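Local atomic coordinates of TsrE (Streptomyces laurentii, PDB entry 7CWW), a protein that probably acts as a cyclase in the biosynthesis of a thiopeptide antibiotic. Residues Glu5-Thr10 / Leu57-Arg62. Residues are numbered along the deposited sequence; the frame is centred on the assembly and turned at random.
Sequences EQKDLT and LRFASR
R58 leaves its strand with CG anti to the backbone N and stays extended to NE; the guanidinium beyond it meets Q6 and D8. F59, by contrast, holds CG between its own backbone N and carbonyl carbon (chi1 50°). Over one face of the guanidinium, near the rim, lies Q6, with CG 3.2 Å from R58 NH1; the side-chain amide is stacked on the guanidinium, the planes 19° apart. D8 comes to the edge instead, its carboxylate turned 83° from the guanidinium plane, and D8 OD2 stays 3.9 Å from R58 NH2, a long salt bridge. That oxygen is also hydrogen-bonded to Y90 OH and forms a salt bridge with R56, while R58 NE makes a weak, long ion pair with E110. On the other side of the sheet K7 CB sits over the F59 face, 3.8 Å from the ring centroid, a CH-pi contact; the lysine then runs on past the ring, and K7 NZ forms a salt bridge with E5 OE1 at 3.2 Å. Helix 65-78 packs against F59 through V66 and L70. Between the two faces runs an antiparallel ladder joining outer strand 5-11 to central strand 52-61 of a three-stranded sheet: E5/S61, K7/F59 and L9/L57 are hydrogen-bonded pairs, with K7 N to F59 O at 2.7 Å. The backbone bonds therefore set the register, and the two faces differ in chemistry: on one, R58's charge is probably balanced loosely, by long pairings with D8 and E110; on the other, F59 packs against K7 CB and helix 65-78, with the K7-E5 salt bridge toward the end of that face.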
loop_
_atom_site.group_PDB
_atom_site.type_symbol
_atom_site.label_atom_id
_atom_site.label_comp_id
_atom_site.label_asym_id
_atom_site.label_seq_id
_atom_site.Cartn_x
_atom_site.Cartn_y
_atom_site.Cartn_z
ATOM N N GLU A 5 -5.257 -23.999 15.910
ATOM C CA GLU A 5 -6.497 -23.478 15.354
ATOM C C GLU A 5 -6.339 -22.016 14.965
ATOM O O GLU A 5 -5.702 -21.222 15.670
ATOM C CB GLU A 5 -7.661 -23.612 16.331
ATOM C CG GLU A 5 -8.250 -25.001 16.410
ATOM C CD GLU A 5 -9.551 -25.028 17.181
ATOM O OE1 GLU A 5 -9.639 -24.332 18.215
ATOM O OE2 GLU A 5 -10.487 -25.736 16.752
ATOM N N GLN A 6 -6.942 -21.675 13.834
ATOM C CA GLN A 6 -6.939 -20.303 13.347
ATOM C C GLN A 6 -7.821 -19.434 14.242
ATOM O O GLN A 6 -8.987 -19.766 14.469
ATOM C CB GLN A 6 -7.434 -20.286 11.904
ATOM C CG GLN A 6 -7.133 -19.024 11.153
ATOM C CD GLN A 6 -5.708 -18.567 11.333
ATOM O OE1 GLN A 6 -5.461 -17.552 11.982
ATOM N NE2 GLN A 6 -4.761 -19.301 10.751
ATOM N N LYS A 7 -7.267 -18.347 14.779
ATOM C CA LYS A 7 -8.033 -17.397 15.576
ATOM C C LYS A 7 -8.054 -16.043 14.881
ATOM O O LYS A 7 -7.147 -15.709 14.120
ATOM C CB LYS A 7 -7.455 -17.236 17.000
ATOM C CG LYS A 7 -7.051 -18.535 17.666
ATOM C CD LYS A 7 -8.259 -19.381 18.043
ATOM C CE LYS A 7 -7.804 -20.665 18.727
ATOM N NZ LYS A 7 -8.947 -21.445 19.270
ATOM N N ASP A 8 -9.088 -15.254 15.174
ATOM C CA ASP A 8 -9.340 -13.979 14.502
ATOM C C ASP A 8 -10.150 -13.110 15.451
ATOM O O ASP A 8 -11.276 -13.466 15.810
ATOM C CB ASP A 8 -10.084 -14.199 13.165
ATOM C CG ASP A 8 -10.362 -12.892 12.401
ATOM O OD1 ASP A 8 -9.738 -11.862 12.675
ATOM O OD2 ASP A 8 -11.221 -12.903 11.498
ATOM N N LEU A 9 -9.577 -11.982 15.867
ATOM C CA LEU A 9 -10.196 -11.108 16.858
ATOM C C LEU A 9 -10.236 -9.706 16.278
ATOM O O LEU A 9 -9.225 -9.238 15.751
ATOM C CB LEU A 9 -9.393 -11.124 18.177
ATOM C CG LEU A 9 -9.652 -10.016 19.194
ATOM C CD1 LEU A 9 -11.130 -10.041 19.579
ATOM C CD2 LEU A 9 -8.789 -10.198 20.435
ATOM N N THR A 10 -11.387 -9.039 16.359
ATOM C CA THR A 10 -11.500 -7.671 15.867
ATOM C C THR A 10 -11.903 -6.760 17.019
ATOM O O THR A 10 -12.753 -7.115 17.845
ATOM C CB THR A 10 -12.492 -7.541 14.679
ATOM O OG1 THR A 10 -13.800 -7.973 15.057
ATOM C CG2 THR A 10 -12.011 -8.379 13.457
ATOM N N LEU A 57 -6.639 -8.949 14.885
ATOM C CA LEU A 57 -5.497 -9.760 15.298
ATOM C C LEU A 57 -5.740 -11.182 14.827
ATOM O O LEU A 57 -6.745 -11.799 15.188
ATOM C CB LEU A 57 -5.288 -9.700 16.814
ATOM C CG LEU A 57 -5.060 -8.255 17.289
ATOM C CD1 LEU A 57 -5.160 -8.099 18.791
ATOM C CD2 LEU A 57 -3.706 -7.745 16.792
ATOM N N ARG A 58 -4.842 -11.690 13.997
ATOM C CA ARG A 58 -4.991 -13.020 13.430
ATOM C C ARG A 58 -3.797 -13.867 13.835
ATOM O O ARG A 58 -2.648 -13.451 13.675
ATOM C CB ARG A 58 -5.123 -12.966 11.910
ATOM C CG ARG A 58 -5.660 -14.242 11.337
ATOM C CD ARG A 58 -6.359 -13.985 10.039
ATOM N NE ARG A 58 -6.553 -15.231 9.322
ATOM C CZ ARG A 58 -7.654 -15.968 9.403
ATOM N NH1 ARG A 58 -7.750 -17.092 8.702
ATOM N NH2 ARG A 58 -8.662 -15.573 10.170
ATOM N N PHE A 59 -4.071 -15.049 14.369
ATOM C CA PHE A 59 -3.003 -15.866 14.906
ATOM C C PHE A 59 -3.502 -17.296 14.989
ATOM O O PHE A 59 -4.705 -17.543 15.096
ATOM C CB PHE A 59 -2.538 -15.366 16.287
ATOM C CG PHE A 59 -3.662 -15.137 17.278
ATOM C CD1 PHE A 59 -4.332 -13.926 17.327
ATOM C CD2 PHE A 59 -4.031 -16.129 18.173
ATOM C CE1 PHE A 59 -5.352 -13.715 18.243
ATOM C CE2 PHE A 59 -5.052 -15.924 19.085
ATOM C CZ PHE A 59 -5.713 -14.720 19.124
ATOM N N ALA A 60 -2.567 -18.233 14.931
ATOM C CA ALA A 60 -2.868 -19.650 15.053
ATOM C C ALA A 60 -2.365 -20.137 16.405
ATOM O O ALA A 60 -1.187 -19.970 16.730
ATOM C CB ALA A 60 -2.223 -20.451 13.919
ATOM N N SER A 61 -3.254 -20.738 17.183
ATOM C CA SER A 61 -2.909 -21.156 18.527
ATOM C C SER A 61 -3.681 -22.413 18.873
ATOM O O SER A 61 -4.826 -22.590 18.453
ATOM C CB SER A 61 -3.209 -20.056 19.553
ATOM O OG SER A 61 -3.093 -20.559 20.873
ATOM N N ARG A 62 -3.038 -23.280 19.643
ATOM C CA ARG A 62 -3.706 -24.442 20.206
ATOM C C ARG A 62 -4.604 -24.087 21.388
ATOM O O ARG A 62 -5.492 -24.874 21.733
ATOM C CB ARG A 62 -2.653 -25.462 20.641
ATOM C CG ARG A 62 -1.644 -24.891 21.634
ATOM C CD ARG A 62 -0.322 -24.529 20.971
ATOM N NE ARG A 62 0.519 -25.700 20.736
ATOM C CZ ARG A 62 1.215 -26.326 21.682
ATOM N NH1 ARG A 62 1.169 -25.900 22.939
ATOM N NH2 ARG A 62 1.956 -27.384 21.372
#